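Local atomic coordinates of sugar ABC transporter, sugar-binding protein (Streptococcus pneumoniae, PDB entry 2HEU), a protein that probably captures sugars, likely of the raffinose family, outside the cell and delivers them to an ABC transporter for uptake. Residues N178-L183 and I218-I223; E22-K27 and D73-Y78. One frame throughout, in Å; residues are numbered along the deposited sequence.

In the fold
The two contacts lie on opposite sides of the chain's centre, their centres about 33 Å apart, consistent with the two-lobed build of solute-binding proteins, and they share no helix or strand. Contact 1 joins helices 178-189 and 212-222 and is wholly buried; one tyrosine spans the gap, its hydroxyl bonded to the opposite backbone and a methionine sulfur at its ring edge. Contact 2 pairs strands 19-24 and 74-76 inside a mixed sheet and is only partly buried. There the backbones approach closely enough for direct hydrogen bonding, and polar side chains extend the pairing beyond both ends of strand 74-76. Apolar contact and a single hydrogen bond thus serve contact 1, repeated hydrogen bonds contact 2.

Contact 1. Residues N178-L183 and I218-I223; sequences NGYNQL and IKVMDI
Tyr-180 reaches from helix 178-189 to helix 212-222 and ends on the main chain there, its OH donating a hydrogen bond of 2.8 Å to Val-220 O. The acceptor lies at the edge of the phenol ring, in its plane, whereas the hydroxyl stands above the plane of the carbonyl. Val-220 O is gripped twice, because Ile-223 N approaches from the opposite face of that plane at 3.2 Å. Apolar atoms close around this buried hydroxyl: Ile-223 CB is 3.6 Å from Tyr-180 OH, and Val-220 CG1 sits 3.7 Å from Tyr-180 OH.

Further along the same ring comes Met-221, whose side chain slides past the tyrosine in the opposite direction. A bend at chi2 (-55°) brings SD to within 3.7 Å of Tyr-180 CD2. Seen from the ring centroid the sulfur is 4.9 Å away and 80° off the normal, a Met-aromatic contact made at the edge. Asn-181 crosses the methionine at about a right angle, its CB 3.9 Å from Met-221 SD.

Away from this compact group the fit is looser. The helices run in roughly opposite directions but are clearly inclined, at 144° between the short segments, with axes 9.8 Å apart, and long side chains bridge the gap. The partly exposed side of helix 212-222 bears Lys-219 and Asp-222, which turn to other partners: Lys-219 forms salt bridges with Asp-150 and Glu-153, and Asp-222 a hydrogen bond with Tyr-379. Helices 149-161 and 370-382 flank the pair, the first packing on Val-220 and Ile-223, the second touching Asn-181 through Phe-372 and Met-221 through Val-380, while the loop residue Ile-278 lies against Tyr-180.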
ATOM      1  N   ASN A 178       6.218   9.067  -0.484  1.00  8.07           N
ATOM      2  CA  ASN A 178       6.343   8.193  -1.685  1.00  8.28           C
ATOM      3  C   ASN A 178       5.002   8.125  -2.403  1.00  8.30           C
ATOM      4  O   ASN A 178       4.942   8.340  -3.624  1.00  8.21           O
ATOM      5  CB  ASN A 178       6.797   6.812  -1.173  1.00  8.76           C
ATOM      6  CG  ASN A 178       7.079   5.873  -2.282  1.00  8.66           C
ATOM      7  OD1 ASN A 178       6.825   4.598  -2.028  1.00 13.81           O
ATOM      8  ND2 ASN A 178       7.658   6.248  -3.326  1.00  7.64           N
ATOM      9  N   GLY A 179       3.901   7.814  -1.694  1.00  7.87           N
ATOM     10  CA  GLY A 179       2.647   7.735  -2.369  1.00  8.05           C
ATOM     11  C   GLY A 179       2.200   9.022  -2.993  1.00  7.34           C
ATOM     12  O   GLY A 179       1.580   9.052  -4.055  1.00  8.25           O
ATOM     13  N   TYR A 180       2.513  10.165  -2.359  1.00  7.37           N
ATOM     14  CA  TYR A 180       2.106  11.474  -2.847  1.00  7.32           C
ATOM     15  C   TYR A 180       2.717  11.717  -4.237  1.00  7.15           C
ATOM     16  O   TYR A 180       2.016  12.095  -5.173  1.00  7.37           O
ATOM     17  CB  TYR A 180       2.492  12.545  -1.856  1.00  7.59           C
ATOM     18  CG  TYR A 180       1.943  13.905  -2.203  1.00  7.43           C
ATOM     19  CD1 TYR A 180       0.779  14.392  -1.661  1.00  7.72           C
ATOM     20  CD2 TYR A 180       2.589  14.726  -3.114  1.00  7.57           C
ATOM     21  CE1 TYR A 180       0.254  15.617  -2.028  1.00  8.07           C
ATOM     22  CE2 TYR A 180       2.094  15.949  -3.501  1.00  8.20           C
ATOM     23  CZ  TYR A 180       0.928  16.394  -2.960  1.00  7.14           C
ATOM     24  OH  TYR A 180       0.356  17.594  -3.307  1.00  8.47           O
ATOM     25  N   ASN A 181       4.019  11.548  -4.341  1.00  7.29           N
ATOM     26  CA  ASN A 181       4.681  11.843  -5.615  1.00  7.20           C
ATOM     27  C   ASN A 181       4.374  10.780  -6.652  1.00  7.91           C
ATOM     28  O   ASN A 181       4.270  11.079  -7.850  1.00  8.10           O
ATOM     29  CB  ASN A 181       6.161  12.075  -5.405  1.00  7.36           C
ATOM     30  CG  ASN A 181       6.813  12.833  -6.580  1.00  7.58           C
ATOM     31  OD1 ASN A 181       6.082  13.471  -7.372  1.00  8.17           O
ATOM     32  ND2 ASN A 181       8.119  12.791  -6.639  1.00  8.07           N
ATOM     33  N   GLN A 182       4.223   9.523  -6.248  1.00  7.79           N
ATOM     34  CA  GLN A 182       3.780   8.529  -7.250  1.00  8.18           C
ATOM     35  C   GLN A 182       2.443   8.930  -7.827  1.00  8.05           C
ATOM     36  O   GLN A 182       2.231   8.782  -9.040  1.00  8.94           O
ATOM     37  CB  GLN A 182       3.739   7.129  -6.642  1.00  7.84           C
ATOM     38  CG  GLN A 182       5.106   6.607  -6.310  1.00  7.92           C
ATOM     39  CD  GLN A 182       5.131   5.125  -6.028  1.00  8.39           C
ATOM     40  OE1 GLN A 182       4.217   4.388  -6.406  1.00  8.99           O
ATOM     41  NE2 GLN A 182       6.184   4.682  -5.391  1.00  9.17           N
ATOM     42  N   LEU A 183       1.534   9.426  -7.017  1.00  7.86           N
ATOM     43  CA  LEU A 183       0.195   9.850  -7.473  1.00  8.17           C
ATOM     44  C   LEU A 183       0.266  11.169  -8.268  1.00  8.14           C
ATOM     45  O   LEU A 183      -0.545  11.366  -9.180  1.00  8.89           O
ATOM     46  CB  LEU A 183      -0.771   9.907  -6.339  1.00  8.74           C
ATOM     47  CG  LEU A 183      -1.157   8.529  -5.803  1.00  9.54           C
ATOM     48  CD1 LEU A 183      -1.853   8.632  -4.444  1.00 10.68           C
ATOM     49  CD2 LEU A 183      -2.012   7.804  -6.778  1.00 11.05           C
ATOM     50  N   ILE A 218       5.574  18.869 -10.802  1.00  8.27           N
ATOM     51  CA  ILE A 218       6.017  19.955  -9.979  1.00  8.24           C
ATOM     52  C   ILE A 218       4.853  20.740  -9.444  1.00  8.04           C
ATOM     53  O   ILE A 218       4.846  21.147  -8.289  1.00  8.62           O
ATOM     54  CB  ILE A 218       7.023  20.793 -10.786  1.00  8.98           C
ATOM     55  CG1 ILE A 218       8.334  20.007 -10.941  1.00  9.38           C
ATOM     56  CG2 ILE A 218       7.234  22.159 -10.123  1.00 10.11           C
ATOM     57  CD1 ILE A 218       9.287  20.559 -11.979  1.00  9.66           C
ATOM     58  N   LYS A 219       3.817  20.977 -10.266  1.00  8.43           N
ATOM     59  CA  LYS A 219       2.614  21.646  -9.809  1.00  8.12           C
ATOM     60  C   LYS A 219       2.011  20.900  -8.613  1.00  7.99           C
ATOM     61  O   LYS A 219       1.670  21.507  -7.577  1.00  8.99           O
ATOM     62  CB  LYS A 219       1.602  21.746 -10.933  1.00  8.64           C
ATOM     63  CG  LYS A 219       0.265  22.320 -10.574  1.00  9.44           C
ATOM     64  CD  LYS A 219      -0.695  22.283 -11.739  1.00 10.94           C
ATOM     65  CE  LYS A 219      -2.113  22.693 -11.465  1.00 11.58           C
ATOM     66  NZ  LYS A 219      -2.243  24.093 -11.106  1.00 11.48           N
ATOM     67  N   VAL A 220       1.875  19.601  -8.716  1.00  8.09           N
ATOM     68  CA  VAL A 220       1.275  18.809  -7.616  1.00  7.96           C
ATOM     69  C   VAL A 220       2.192  18.852  -6.378  1.00  7.64           C
ATOM     70  O   VAL A 220       1.738  19.047  -5.240  1.00  7.75           O
ATOM     71  CB  VAL A 220       0.935  17.414  -8.067  1.00  8.39           C
ATOM     72  CG1 VAL A 220       0.349  16.609  -6.896  1.00  9.56           C
ATOM     73  CG2 VAL A 220      -0.055  17.433  -9.218  1.00  9.71           C
ATOM     74  N   MET A 221       3.506  18.672  -6.567  1.00  7.58           N
ATOM     75  CA  MET A 221       4.442  18.780  -5.454  1.00  7.26           C
ATOM     76  C   MET A 221       4.401  20.152  -4.821  1.00  7.48           C
ATOM     77  O   MET A 221       4.560  20.275  -3.577  1.00  8.11           O
ATOM     78  CB  MET A 221       5.866  18.445  -5.901  1.00  7.55           C
ATOM     79  CG  MET A 221       6.120  16.985  -6.181  1.00  7.97           C
ATOM     80  SD  MET A 221       5.722  15.858  -4.834  1.00  8.46           S
ATOM     81  CE  MET A 221       6.611  16.626  -3.466  1.00 10.13           C
ATOM     82  N   ASP A 222       4.198  21.209  -5.617  1.00  7.69           N
ATOM     83  CA  ASP A 222       4.189  22.546  -5.104  1.00  7.90           C
ATOM     84  C   ASP A 222       3.031  22.857  -4.204  1.00  8.05           C
ATOM     85  O   ASP A 222       3.076  23.825  -3.450  1.00  8.42           O
ATOM     86  CB  ASP A 222       4.293  23.596  -6.244  1.00  8.25           C
ATOM     87  CG  ASP A 222       5.685  23.807  -6.720  1.00  9.28           C
ATOM     88  OD1 ASP A 222       6.656  23.435  -6.036  1.00 10.50           O
ATOM     89  OD2 ASP A 222       5.855  24.430  -7.810  1.00 10.62           O
ATOM     90  N   ILE A 223       1.977  22.025  -4.208  1.00  8.08           N
ATOM     91  CA  ILE A 223       0.908  22.192  -3.211  1.00  8.32           C
ATOM     92  C   ILE A 223       1.475  22.119  -1.805  1.00  8.05           C
ATOM     93  O   ILE A 223       1.035  22.795  -0.891  1.00  8.85           O
ATOM     94  CB  ILE A 223      -0.201  21.145  -3.464  1.00  8.21           C
ATOM     95  CG1 ILE A 223      -0.853  21.385  -4.824  1.00  9.35           C
ATOM     96  CG2 ILE A 223      -1.241  21.146  -2.353  1.00  9.12           C
ATOM     97  CD1 ILE A 223      -1.791  20.282  -5.316  1.00  9.82           C
TER

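Contact 2. Residues E22-K27 and D73-Y78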
ATOM      1  N   GLU A  22       3.168 -25.057   7.819  1.00 12.30           N
ATOM      2  CA  GLU A  22       3.632 -23.775   8.306  1.00 11.75           C
ATOM      3  C   GLU A  22       3.018 -22.648   7.524  1.00 11.28           C
ATOM      4  O   GLU A  22       2.978 -22.673   6.305  1.00 12.59           O
ATOM      5  CB  GLU A  22       5.138 -23.654   8.128  1.00 13.45           C
ATOM      6  CG  GLU A  22       5.700 -22.333   8.581  1.00 16.00           C
ATOM      7  CD  GLU A  22       7.139 -22.117   8.463  1.00 18.59           C
ATOM      8  OE1 GLU A  22       7.869 -23.115   8.213  1.00 33.71           O
ATOM      9  OE2 GLU A  22       7.658 -21.004   8.619  1.00 20.36           O
ATOM     10  N   TYR A  23       2.520 -21.653   8.250  1.00 11.03           N
ATOM     11  CA  TYR A  23       2.091 -20.343   7.689  1.00 10.84           C
ATOM     12  C   TYR A  23       3.118 -19.338   8.164  1.00 10.27           C
ATOM     13  O   TYR A  23       3.202 -19.015   9.367  1.00 11.48           O
ATOM     14  CB  TYR A  23       0.675 -19.965   8.119  1.00 10.60           C
ATOM     15  CG  TYR A  23       0.389 -18.537   7.786  1.00 10.42           C
ATOM     16  CD1 TYR A  23       0.620 -18.022   6.531  1.00 10.57           C
ATOM     17  CD2 TYR A  23      -0.040 -17.645   8.767  1.00 10.58           C
ATOM     18  CE1 TYR A  23       0.438 -16.666   6.275  1.00 10.07           C
ATOM     19  CE2 TYR A  23      -0.216 -16.296   8.492  1.00 10.67           C
ATOM     20  CZ  TYR A  23       0.048 -15.816   7.243  1.00  9.79           C
ATOM     21  OH  TYR A  23      -0.049 -14.464   6.957  1.00 10.57           O
ATOM     22  N   PHE A  24       3.897 -18.814   7.206  1.00 11.20           N
ATOM     23  CA  PHE A  24       4.948 -17.815   7.522  1.00 10.60           C
ATOM     24  C   PHE A  24       4.321 -16.413   7.397  1.00 10.39           C
ATOM     25  O   PHE A  24       4.057 -15.938   6.307  1.00 10.91           O
ATOM     26  CB  PHE A  24       6.123 -17.985   6.558  1.00 11.00           C
ATOM     27  CG  PHE A  24       7.293 -17.116   6.853  1.00 11.00           C
ATOM     28  CD1 PHE A  24       8.326 -17.523   7.719  1.00 12.91           C
ATOM     29  CD2 PHE A  24       7.411 -15.841   6.274  1.00 11.39           C
ATOM     30  CE1 PHE A  24       9.463 -16.717   7.960  1.00 12.97           C
ATOM     31  CE2 PHE A  24       8.521 -15.081   6.517  1.00 12.70           C
ATOM     32  CZ  PHE A  24       9.514 -15.522   7.352  1.00 13.39           C
ATOM     33  N   ASN A  25       4.022 -15.822   8.550  1.00 10.33           N
ATOM     34  CA  ASN A  25       3.296 -14.557   8.584  1.00 10.41           C
ATOM     35  C   ASN A  25       4.241 -13.368   8.559  1.00  9.96           C
ATOM     36  O   ASN A  25       5.292 -13.386   9.213  1.00 11.52           O
ATOM     37  CB  ASN A  25       2.538 -14.538   9.906  1.00 10.38           C
ATOM     38  CG  ASN A  25       1.606 -13.341   9.997  1.00 10.96           C
ATOM     39  OD1 ASN A  25       0.894 -12.988   9.042  1.00 11.22           O
ATOM     40  ND2 ASN A  25       1.510 -12.766  11.180  1.00 11.90           N
ATOM     41  N   GLN A  26       3.830 -12.302   7.910  1.00 10.94           N
ATOM     42  CA  GLN A  26       4.534 -11.006   7.995  1.00 11.11           C
ATOM     43  C   GLN A  26       3.613  -9.930   8.641  1.00 12.27           C
ATOM     44  O   GLN A  26       4.100  -8.854   8.954  1.00 13.60           O
ATOM     45  CB  GLN A  26       5.120 -10.511   6.704  1.00 11.18           C
ATOM     46  CG  GLN A  26       6.182 -11.486   6.181  1.00 13.27           C
ATOM     47  CD  GLN A  26       7.049 -10.902   5.150  1.00 13.93           C
ATOM     48  OE1 GLN A  26       7.812  -9.908   5.458  1.00 16.95           O
ATOM     49  NE2 GLN A  26       7.064 -11.459   3.981  1.00 16.88           N
ATOM     50  N   LYS A  27       2.337 -10.201   8.910  0.50 11.46           N
ATOM     51  CA  LYS A  27       1.489  -9.163   9.481  0.50 12.24           C
ATOM     52  C   LYS A  27       1.446  -9.392  10.987  0.50 12.26           C
ATOM     53  O   LYS A  27       0.494  -9.926  11.565  0.50 12.55           O
ATOM     54  CB  LYS A  27       0.130  -9.284   8.852  0.50 13.37           C
ATOM     55  CG  LYS A  27      -0.805  -8.163   9.192  0.50 13.17           C
ATOM     56  CD  LYS A  27      -0.634  -6.861   8.403  0.50 12.23           C
ATOM     57  CE  LYS A  27      -1.568  -5.762   8.868  0.50 13.20           C
ATOM     58  NZ  LYS A  27      -1.220  -4.508   8.176  0.50 15.39           N
ATOM     59  N   ASP A  73       5.169 -23.720   3.876  1.00 11.91           N
ATOM     60  CA  ASP A  73       4.073 -24.239   3.032  1.00 11.49           C
ATOM     61  C   ASP A  73       3.227 -23.097   2.507  1.00 11.32           C
ATOM     62  O   ASP A  73       2.868 -23.141   1.333  1.00 11.54           O
ATOM     63  CB  ASP A  73       3.230 -25.209   3.822  1.00 12.36           C
ATOM     64  CG  ASP A  73       4.095 -26.336   4.396  1.00 13.69           C
ATOM     65  OD1 ASP A  73       4.426 -27.256   3.708  1.00 17.15           O
ATOM     66  OD2 ASP A  73       4.488 -26.214   5.580  1.00 16.83           O
ATOM     67  N   VAL A  74       2.850 -22.171   3.359  1.00 10.87           N
ATOM     68  CA  VAL A  74       2.063 -21.012   2.972  1.00 10.24           C
ATOM     69  C   VAL A  74       2.840 -19.810   3.432  1.00 10.60           C
ATOM     70  O   VAL A  74       3.259 -19.739   4.576  1.00 11.38           O
ATOM     71  CB  VAL A  74       0.664 -21.031   3.592  1.00 10.50           C
ATOM     72  CG1 VAL A  74      -0.146 -19.810   3.096  1.00 11.72           C
ATOM     73  CG2 VAL A  74      -0.114 -22.324   3.187  1.00 13.21           C
ATOM     74  N   VAL A  75       3.057 -18.852   2.509  1.00 10.41           N
ATOM     75  CA  VAL A  75       3.899 -17.693   2.775  1.00 10.37           C
ATOM     76  C   VAL A  75       3.140 -16.420   2.571  1.00 10.19           C
ATOM     77  O   VAL A  75       2.584 -16.180   1.508  1.00 10.42           O
ATOM     78  CB  VAL A  75       5.116 -17.706   1.791  1.00 12.38           C
ATOM     79  CG1 VAL A  75       6.040 -16.530   2.063  1.00 14.33           C
ATOM     80  CG2 VAL A  75       5.900 -19.028   1.942  1.00 15.43           C
ATOM     81  N   ASN A  76       3.173 -15.564   3.592  1.00  9.74           N
ATOM     82  CA  ASN A  76       2.727 -14.149   3.402  1.00  9.40           C
ATOM     83  C   ASN A  76       3.931 -13.455   2.717  1.00  9.85           C
ATOM     84  O   ASN A  76       4.966 -13.275   3.353  1.00 11.20           O
ATOM     85  CB  ASN A  76       2.380 -13.556   4.739  1.00  9.59           C
ATOM     86  CG  ASN A  76       1.956 -12.109   4.733  1.00 10.75           C
ATOM     87  OD1 ASN A  76       1.580 -11.523   3.632  1.00 12.63           O
ATOM     88  ND2 ASN A  76       1.975 -11.538   5.832  1.00  9.83           N
ATOM     89  N   ILE A  77       3.760 -13.072   1.470  1.00 10.19           N
ATOM     90  CA  ILE A  77       4.791 -12.385   0.682  1.00 10.06           C
ATOM     91  C   ILE A  77       4.088 -11.273  -0.044  1.00 10.09           C
ATOM     92  O   ILE A  77       2.983 -11.464  -0.577  1.00 11.20           O
ATOM     93  CB  ILE A  77       5.518 -13.393  -0.252  1.00 11.15           C
ATOM     94  CG1 ILE A  77       6.617 -12.645  -1.015  1.00 11.95           C
ATOM     95  CG2 ILE A  77       4.584 -14.130  -1.171  1.00 12.51           C
ATOM     96  CD1 ILE A  77       7.515 -13.626  -1.864  1.00 13.98           C
ATOM     97  N   TYR A  78       4.701 -10.102  -0.084  1.00 11.17           N
ATOM     98  CA  TYR A  78       4.053  -8.952  -0.680  1.00 10.86           C
ATOM     99  C   TYR A  78       4.213  -9.069  -2.187  1.00 11.48           C
ATOM    100  O   TYR A  78       5.315  -9.211  -2.730  1.00 11.31           O
ATOM    101  CB  TYR A  78       4.683  -7.671  -0.112  1.00 12.26           C
ATOM    102  CG  TYR A  78       4.573  -7.579   1.352  1.00 11.36           C
ATOM    103  CD1 TYR A  78       3.315  -7.559   1.974  1.00 12.99           C
ATOM    104  CD2 TYR A  78       5.657  -7.561   2.188  1.00 15.43           C
ATOM    105  CE1 TYR A  78       3.165  -7.542   3.321  1.00 13.93           C
ATOM    106  CE2 TYR A  78       5.549  -7.475   3.586  1.00 17.16           C
ATOM    107  CZ  TYR A  78       4.305  -7.520   4.170  1.00 13.92           C
ATOM    108  OH  TYR A  78       4.163  -7.458   5.498  1.00 16.27           O
TER
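The ring of Tyr-23 crosses Asn-76 obliquely, its plane 25° from that of the amide and its OH 3.4 Å from Asn-76 CB. One face of this ring carries Asn-25 N, 4.1 Å above the centre; Tyr-23 CD1 lies 3.9 Å from Val-74 CG1. Phe-24 has Glu-22 OE2 at its edge, in plane, a carboxylate whose salt-bridge partner is Arg-65. Tyr-78 meets Gln-26 with ring and amide planes 50° apart, Tyr-78 OH lying against Gln-26 CB and Tyr-78 CE2 near Gln-26 OE1.

Between these groups the backbones pair in parallel: Val-74 N donates to Glu-22 O (3.0 Å), Phe-24 N to Val-74 O (2.9 Å) and Asn-76 N to Phe-24 O (2.9 Å). Side chains carry on beyond this pairing. Glu-22 N gives its hydrogen to the anti side of Asp-73 OD2 at 2.8 Å; Asp-73 also bonds Thr-302. Gln-26 has CG beside its own backbone N (chi1 -62°), near Asn-76 O, and NE2 donates to that oxygen at 2.8 Å. Asn-25 OD1 accepts from Lys-27 N, an Asx turn at Asn-25 to Lys-27.

These strands are neighbours in the 2-1-3-5-4 sheet order seen in class II binding proteins. A carboxylate and a primary amide thus extend the pairing on either side of strand 74-76, and Arg-65 would offset some of the negative charge gathered by Glu-22 and Asp-73.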